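Local coordinates for protein pectate lyase (Paenibacillus sp. 0602, PDB 5GT5) that cleaves polygalacturonate and partly methylated pectins by endo-acting, probably calcium-dependent beta-elimination, as a secreted lyase of polysaccharide lyase family 1, at residues Y288-A300 and E337-R349. The protein carries 1 engineered substitution. Sequence-based numbering, arbitrary orientation.
Sequences YNIIMDATDARAA and EKSVIKDVQYPVR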
# COMPACT_ATOMS: atom_id res chain seq x y z
N TYR A 288 11.60 -18.06 3.61
CA TYR A 288 11.35 -19.48 3.42
C TYR A 288 12.10 -20.01 2.22
O TYR A 288 12.29 -19.31 1.23
CB TYR A 288 9.85 -19.81 3.35
CG TYR A 288 9.06 -19.34 2.12
CD1 TYR A 288 8.47 -18.07 2.09
CD2 TYR A 288 8.86 -20.19 1.01
CE1 TYR A 288 7.68 -17.68 1.01
CE2 TYR A 288 8.08 -19.79 -0.09
CZ TYR A 288 7.52 -18.53 -0.08
OH TYR A 288 6.75 -18.12 -1.14
N ASN A 289 12.56 -21.26 2.31
CA ASN A 289 13.28 -21.88 1.19
C ASN A 289 14.41 -21.00 0.70
O ASN A 289 14.57 -20.79 -0.50
CB ASN A 289 12.34 -22.20 0.02
CG ASN A 289 11.33 -23.33 0.30
OD1 ASN A 289 10.28 -23.37 -0.34
ND2 ASN A 289 11.66 -24.25 1.22
N ILE A 290 15.20 -20.48 1.64
CA ILE A 290 16.44 -19.77 1.27
C ILE A 290 17.64 -20.60 1.64
O ILE A 290 17.52 -21.55 2.43
CB ILE A 290 16.55 -18.33 1.87
CG1 ILE A 290 16.67 -18.34 3.40
CG2 ILE A 290 15.34 -17.47 1.39
CD1 ILE A 290 17.19 -17.00 3.96
N ILE A 291 18.79 -20.27 1.06
CA ILE A 291 20.07 -20.91 1.37
C ILE A 291 21.04 -19.85 1.84
O ILE A 291 21.21 -18.83 1.16
CB ILE A 291 20.65 -21.60 0.13
CG1 ILE A 291 19.70 -22.70 -0.33
CG2 ILE A 291 22.04 -22.19 0.44
CD1 ILE A 291 20.16 -23.37 -1.60
N MET A 292 21.66 -20.06 3.01
CA MET A 292 22.77 -19.22 3.44
C MET A 292 23.97 -20.15 3.42
O MET A 292 24.09 -20.99 4.31
CB MET A 292 22.59 -18.69 4.86
CG MET A 292 21.26 -17.96 5.14
SD MET A 292 21.24 -17.55 6.91
CE MET A 292 19.49 -17.22 7.16
N ASP A 293 24.82 -20.04 2.42
CA ASP A 293 25.98 -20.93 2.27
C ASP A 293 27.23 -20.09 2.32
O ASP A 293 27.61 -19.45 1.32
CB ASP A 293 25.88 -21.67 0.94
CG ASP A 293 26.97 -22.69 0.77
OD1 ASP A 293 28.00 -22.60 1.44
OD2 ASP A 293 26.78 -23.60 -0.06
N ALA A 294 27.91 -20.12 3.46
CA ALA A 294 29.10 -19.30 3.71
C ALA A 294 30.36 -20.17 3.71
O ALA A 294 31.35 -19.84 4.35
CB ALA A 294 28.97 -18.54 5.07
N THR A 295 30.33 -21.27 2.95
CA THR A 295 31.47 -22.21 2.89
C THR A 295 32.81 -21.53 2.61
O THR A 295 33.80 -21.78 3.32
CB THR A 295 31.23 -23.27 1.79
OG1 THR A 295 30.09 -24.07 2.14
CG2 THR A 295 32.47 -24.19 1.63
N ASP A 296 32.85 -20.69 1.59
CA ASP A 296 34.11 -20.05 1.22
C ASP A 296 34.55 -19.00 2.23
O ASP A 296 35.74 -18.84 2.50
CB ASP A 296 34.00 -19.46 -0.17
CG ASP A 296 33.43 -20.44 -1.17
OD1 ASP A 296 34.03 -21.52 -1.34
OD2 ASP A 296 32.37 -20.14 -1.77
N ALA A 297 33.60 -18.29 2.81
CA ALA A 297 33.97 -17.37 3.87
C ALA A 297 34.58 -18.09 5.08
O ALA A 297 35.57 -17.63 5.67
CB ALA A 297 32.77 -16.55 4.29
N ARG A 298 33.99 -19.23 5.43
CA ARG A 298 34.45 -20.03 6.57
C ARG A 298 35.89 -20.51 6.28
O ARG A 298 36.77 -20.45 7.16
CB ARG A 298 33.50 -21.22 6.79
CG ARG A 298 33.81 -22.07 8.04
CD ARG A 298 33.48 -21.32 9.25
NE ARG A 298 33.53 -22.12 10.47
CZ ARG A 298 33.38 -21.57 11.67
NH1 ARG A 298 33.20 -20.26 11.77
NH2 ARG A 298 33.44 -22.32 12.77
N ALA A 299 36.14 -20.94 5.05
CA ALA A 299 37.51 -21.31 4.65
C ALA A 299 38.48 -20.13 4.77
O ALA A 299 39.61 -20.28 5.28
CB ALA A 299 37.53 -21.89 3.25
N ALA A 300 38.06 -18.96 4.32
CA ALA A 300 38.92 -17.77 4.36
C ALA A 300 39.30 -17.42 5.79
O ALA A 300 40.41 -16.95 6.04
CB ALA A 300 38.23 -16.59 3.65
N GLU A 337 12.10 -20.50 7.60
CA GLU A 337 11.65 -21.89 7.55
C GLU A 337 12.09 -22.64 6.31
O GLU A 337 12.27 -22.05 5.23
CB GLU A 337 10.15 -22.04 7.77
CG GLU A 337 9.31 -21.44 6.72
CD GLU A 337 7.82 -21.39 7.08
OE1 GLU A 337 7.31 -22.25 7.86
OE2 GLU A 337 7.16 -20.45 6.62
N LYS A 338 12.23 -23.95 6.45
CA LYS A 338 12.48 -24.84 5.34
C LYS A 338 13.67 -24.35 4.53
O LYS A 338 13.63 -24.28 3.31
CB LYS A 338 11.21 -24.97 4.48
CG LYS A 338 9.99 -25.50 5.22
CD LYS A 338 9.99 -27.02 5.34
CE LYS A 338 8.73 -27.51 6.07
NZ LYS A 338 8.79 -28.98 6.32
N SER A 339 14.72 -23.97 5.24
CA SER A 339 15.89 -23.41 4.59
C SER A 339 17.12 -24.29 4.80
O SER A 339 17.02 -25.34 5.46
CB SER A 339 16.11 -21.99 5.10
OG SER A 339 15.03 -21.16 4.64
N VAL A 340 18.23 -23.90 4.18
CA VAL A 340 19.52 -24.58 4.32
C VAL A 340 20.57 -23.56 4.73
O VAL A 340 20.71 -22.51 4.08
CB VAL A 340 19.92 -25.20 2.96
CG1 VAL A 340 21.30 -25.84 3.08
CG2 VAL A 340 18.86 -26.22 2.51
N ILE A 341 21.30 -23.84 5.81
CA ILE A 341 22.32 -22.94 6.33
C ILE A 341 23.60 -23.75 6.49
O ILE A 341 23.61 -24.79 7.17
CB ILE A 341 21.89 -22.34 7.69
CG1 ILE A 341 20.60 -21.52 7.48
CG2 ILE A 341 22.97 -21.44 8.28
CD1 ILE A 341 20.04 -20.92 8.76
N LYS A 342 24.66 -23.27 5.86
CA LYS A 342 25.94 -23.96 5.88
C LYS A 342 27.06 -23.02 6.24
O LYS A 342 27.26 -21.98 5.58
CB LYS A 342 26.21 -24.62 4.52
CG LYS A 342 27.49 -25.46 4.53
CD LYS A 342 27.66 -26.22 3.24
CE LYS A 342 28.86 -27.15 3.36
NZ LYS A 342 30.12 -26.38 3.44
N ASP A 343 27.80 -23.41 7.28
CA ASP A 343 29.04 -22.76 7.68
C ASP A 343 28.83 -21.31 8.12
O ASP A 343 29.70 -20.46 7.97
CB ASP A 343 30.11 -22.92 6.61
CG ASP A 343 30.73 -24.31 6.63
OD1 ASP A 343 30.55 -25.01 7.65
OD2 ASP A 343 31.42 -24.69 5.65
N VAL A 344 27.68 -21.07 8.72
CA VAL A 344 27.37 -19.82 9.41
C VAL A 344 27.42 -20.11 10.90
O VAL A 344 26.64 -20.93 11.40
CB VAL A 344 25.97 -19.29 9.01
CG1 VAL A 344 25.62 -18.06 9.84
CG2 VAL A 344 25.93 -18.95 7.49
N GLN A 345 28.33 -19.46 11.61
CA GLN A 345 28.55 -19.78 13.02
C GLN A 345 27.40 -19.34 13.94
O GLN A 345 27.07 -20.02 14.92
CB GLN A 345 29.87 -19.19 13.50
CG GLN A 345 30.22 -19.64 14.95
CD GLN A 345 31.66 -19.34 15.33
OE1 GLN A 345 32.49 -19.02 14.49
NE2 GLN A 345 31.96 -19.49 16.62
N TYR A 346 26.81 -18.18 13.63
CA TYR A 346 25.76 -17.60 14.47
C TYR A 346 24.54 -17.36 13.61
O TYR A 346 24.23 -16.23 13.25
CB TYR A 346 26.22 -16.28 15.12
CG TYR A 346 27.48 -16.43 15.96
CD1 TYR A 346 27.41 -16.99 17.22
CD2 TYR A 346 28.72 -16.02 15.48
CE1 TYR A 346 28.56 -17.14 17.99
CE2 TYR A 346 29.87 -16.16 16.24
CZ TYR A 346 29.78 -16.71 17.50
OH TYR A 346 30.93 -16.84 18.25
N PRO A 347 23.83 -18.43 13.25
CA PRO A 347 22.76 -18.30 12.26
C PRO A 347 21.52 -17.54 12.72
O PRO A 347 20.74 -17.11 11.86
CB PRO A 347 22.38 -19.75 11.95
CG PRO A 347 22.80 -20.52 13.22
CD PRO A 347 24.07 -19.83 13.67
N VAL A 348 21.32 -17.42 14.02
CA VAL A 348 20.07 -16.91 14.57
C VAL A 348 20.41 -15.96 15.70
O VAL A 348 20.82 -16.40 16.79
CB VAL A 348 19.17 -18.08 15.11
CG1 VAL A 348 17.81 -17.53 15.56
CG2 VAL A 348 18.95 -19.16 14.04
N ARG A 349 20.24 -14.66 15.48
CA ARG A 349 20.60 -13.66 16.50
C ARG A 349 19.40 -12.80 16.83
O ARG A 349 18.56 -12.51 15.97
CB ARG A 349 21.77 -12.79 16.03
CG ARG A 349 23.06 -13.56 15.89
CD ARG A 349 24.20 -12.65 15.46
NE ARG A 349 24.66 -11.88 16.59
CZ ARG A 349 25.55 -12.31 17.48
NH1 ARG A 349 26.12 -13.51 17.34
NH2 ARG A 349 25.90 -11.55 18.50
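Lys342 runs alongside Asp293 before turning to Thr295. From CB, 4.1 Å from Asp293 OD1, the chain continues extended through CG to CD, which passes 3.4 Å from Thr295 OG1. CE stays near the same oxygen, and a bend at the last torsion (chi4 -68°) lets NZ donate a hydrogen bond to Thr295 OG1 at 2.7 Å. NZ also forms a salt bridge with Asp343 OD2, reaching it from above the carboxylate plane; Asp343 OD1 accepts from Asp374 N. Thr295 OG1 in turn donates to the syn lone pair of Asp293 OD1, which also accepts from Thr295 N in an Asx turn leading into helix 295-301. A methionine in place of Lys342 would probably leave the Asp343 carboxylate without this cation and Thr295 OG1 without its ammonium donor. Farther along, Arg298 lays CB against Asp343 CB and, from the edge of its guanidinium, gives a nearly straight NH1 bond to Gln345 OE1 (3.1 Å); its NH2 pairs with Asp374. Met292 SD packs beside Ile341 CD1 (4.0 Å), and backbone hydrogen bonds such as Met292 N to Val340 O (2.8 Å) join the parallel strands. The two strands belong to successive coils of the family's right-handed parallel beta-helix: 291-293 lies between 262-271 and 340-342, with 369-372 next, while helix 419-423 packs on Ile291.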